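Local atomic coordinates of sortase-like protein (Streptococcus suis, PDB entry 3RE9), a protein that probably acts as a class C sortase, a transpeptidase that links pilin subunits covalently during pilus assembly on the bacterial surface. Residues Ile3-Ala8 against His27-Val32. Sequence-based numbering, arbitrary orientation.
Sequences IDLAQA and HEAGRV
Residues 3-8 and 27-32, both helical, cross steeply: their local axes approach to 7.5 Å and run at 112° from N to C, far from either a parallel or an antiparallel pair. The backbones come nearest at Leu-5 and Gly-30, whose CA atoms lie 4.6 Å apart. A CB built on Gly-30 would clash with Ala-8 CB at 2.9 Å and crowd Leu-5 O, so this closeness relies on the bare CA. There the Leu-5 carbonyl O sits 3.3 Å from Gly-30 CA, main chain against main chain. One turn on, Ala-8 points its methyl at the same residue, CB reaching Gly-30 CA at 3.9 Å, so the glycine is met by a carbonyl and a methyl together. Beside this crossing point, Leu-5 sets CG next to its own backbone N (chi1 -66°); chi2 -175° extends CD1 anti to CA and leaves CD2 as the branch that turns to the Ala-29 methyl, with 4.2 Å between Leu-5 CD2 and Ala-29 CB. That is a loose apolar touch between two partly exposed residues. At the other end, the CB of His-27 leaves its helix away from residues 3-8, yet the ring swings back, and His-27 CD2 comes within 3.7 Å of Ala-8 O. The carbonyl oxygen meets this ring carbon obliquely, without a hydrogen bond. Small residues thus produce a compact, buried helix-helix crossing in the N-terminal region characteristic of class C sortases. Around it, His-27 also touches Ser-12 and Val-17 of the connection between the helices, while Arg-31 NH2 hydrogen-bonds Ser-12 OG. Helix 21-39 leads on into strand 43-49 of the sortase beta-barrel, and contacts of helix 3-11 with loops of the body include Ile-3 on Val-120 and Ala-6 on Leu-79.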
loop_
_atom_site.group_PDB
_atom_site.type_symbol
_atom_site.label_atom_id
_atom_site.label_comp_id
_atom_site.label_asym_id
_atom_site.label_seq_id
_atom_site.Cartn_x
_atom_site.Cartn_y
_atom_site.Cartn_z
ATOM N N ILE A 3 12.942 -4.807 8.562
ATOM C CA ILE A 3 12.873 -5.207 7.156
ATOM C C ILE A 3 12.894 -6.726 6.945
ATOM O O ILE A 3 12.070 -7.239 6.206
ATOM C CB ILE A 3 13.918 -4.467 6.280
ATOM C CG1 ILE A 3 13.861 -2.955 6.558
ATOM C CG2 ILE A 3 13.709 -4.779 4.805
ATOM C CD1 ILE A 3 12.501 -2.295 6.291
ATOM N N ASP A 4 13.813 -7.438 7.599
ATOM C CA ASP A 4 13.851 -8.920 7.536
ATOM C C ASP A 4 12.502 -9.529 7.913
ATOM O O ASP A 4 12.053 -10.490 7.291
ATOM C CB ASP A 4 15.016 -9.541 8.355
ATOM C CG ASP A 4 15.147 -8.976 9.787
ATOM O OD1 ASP A 4 14.446 -8.009 10.184
ATOM O OD2 ASP A 4 15.987 -9.519 10.539
ATOM N N LEU A 5 11.844 -8.909 8.889
ATOM C CA LEU A 5 10.540 -9.328 9.346
ATOM C C LEU A 5 9.391 -8.942 8.409
ATOM O O LEU A 5 8.423 -9.691 8.280
ATOM C CB LEU A 5 10.297 -8.836 10.774
ATOM C CG LEU A 5 11.236 -9.492 11.795
ATOM C CD1 LEU A 5 10.877 -9.056 13.180
ATOM C CD2 LEU A 5 11.211 -11.022 11.692
ATOM N N ALA A 6 9.501 -7.781 7.764
ATOM C CA ALA A 6 8.527 -7.321 6.766
ATOM C C ALA A 6 8.516 -8.265 5.570
ATOM O O ALA A 6 7.461 -8.548 4.998
ATOM C CB ALA A 6 8.851 -5.866 6.322
ATOM N N GLN A 7 9.714 -8.730 5.214
ATOM C CA GLN A 7 9.990 -9.680 4.146
ATOM C C GLN A 7 9.399 -11.035 4.524
ATOM O O GLN A 7 8.651 -11.626 3.741
ATOM C CB GLN A 7 11.522 -9.804 4.023
ATOM C CG GLN A 7 12.167 -9.746 2.647
ATOM C CD GLN A 7 13.559 -9.096 2.736
ATOM O OE1 GLN A 7 14.401 -9.513 3.556
ATOM N NE2 GLN A 7 13.794 -8.036 1.919
ATOM N N ALA A 8 9.731 -11.529 5.724
ATOM C CA ALA A 8 9.141 -12.763 6.245
ATOM C C ALA A 8 7.637 -12.664 6.044
ATOM O O ALA A 8 7.031 -13.516 5.381
ATOM C CB ALA A 8 9.467 -12.940 7.713
ATOM N N HIS A 27 7.639 -17.169 8.982
ATOM C CA HIS A 27 6.403 -16.520 8.562
ATOM C C HIS A 27 5.640 -16.012 9.765
ATOM O O HIS A 27 5.042 -14.930 9.714
ATOM C CB HIS A 27 5.525 -17.450 7.727
ATOM C CG HIS A 27 6.071 -17.718 6.356
ATOM N ND1 HIS A 27 5.522 -18.658 5.504
ATOM C CD2 HIS A 27 7.134 -17.186 5.699
ATOM C CE1 HIS A 27 6.216 -18.681 4.380
ATOM N NE2 HIS A 27 7.203 -17.804 4.476
ATOM N N GLU A 28 5.674 -16.800 10.838
ATOM C CA GLU A 28 5.001 -16.474 12.093
ATOM C C GLU A 28 5.586 -15.209 12.701
ATOM O O GLU A 28 4.847 -14.328 13.126
ATOM C CB GLU A 28 5.123 -17.638 13.096
ATOM C CG GLU A 28 4.116 -18.758 12.910
ATOM C CD GLU A 28 4.177 -19.781 14.063
ATOM O OE1 GLU A 28 3.963 -21.002 13.804
ATOM O OE2 GLU A 28 4.448 -19.353 15.228
ATOM N N ALA A 29 6.919 -15.152 12.734
ATOM C CA ALA A 29 7.684 -14.047 13.247
ATOM C C ALA A 29 7.358 -12.767 12.502
ATOM O O ALA A 29 7.196 -11.709 13.113
ATOM C CB ALA A 29 9.175 -14.363 13.123
ATOM N N GLY A 30 7.297 -12.868 11.174
ATOM C CA GLY A 30 6.827 -11.787 10.326
ATOM C C GLY A 30 5.422 -11.314 10.676
ATOM O O GLY A 30 5.152 -10.105 10.678
ATOM N N ARG A 31 4.537 -12.271 10.982
ATOM C CA ARG A 31 3.144 -11.997 11.359
ATOM C C ARG A 31 3.035 -11.308 12.708
ATOM O O ARG A 31 2.207 -10.405 12.877
ATOM C CB ARG A 31 2.304 -13.273 11.322
ATOM C CG ARG A 31 1.644 -13.505 9.978
ATOM C CD ARG A 31 1.433 -14.957 9.647
ATOM N NE ARG A 31 1.368 -15.053 8.192
ATOM C CZ ARG A 31 0.274 -15.288 7.460
ATOM N NH1 ARG A 31 -0.909 -15.511 8.025
ATOM N NH2 ARG A 31 0.376 -15.314 6.138
ATOM N N VAL A 32 3.887 -11.721 13.654
ATOM C CA VAL A 32 4.012 -11.055 14.970
ATOM C C VAL A 32 4.513 -9.596 14.823
ATOM O O VAL A 32 4.018 -8.684 15.501
ATOM C CB VAL A 32 4.851 -11.927 15.980
ATOM C CG1 VAL A 32 5.208 -11.169 17.267
ATOM C CG2 VAL A 32 4.105 -13.234 16.318
#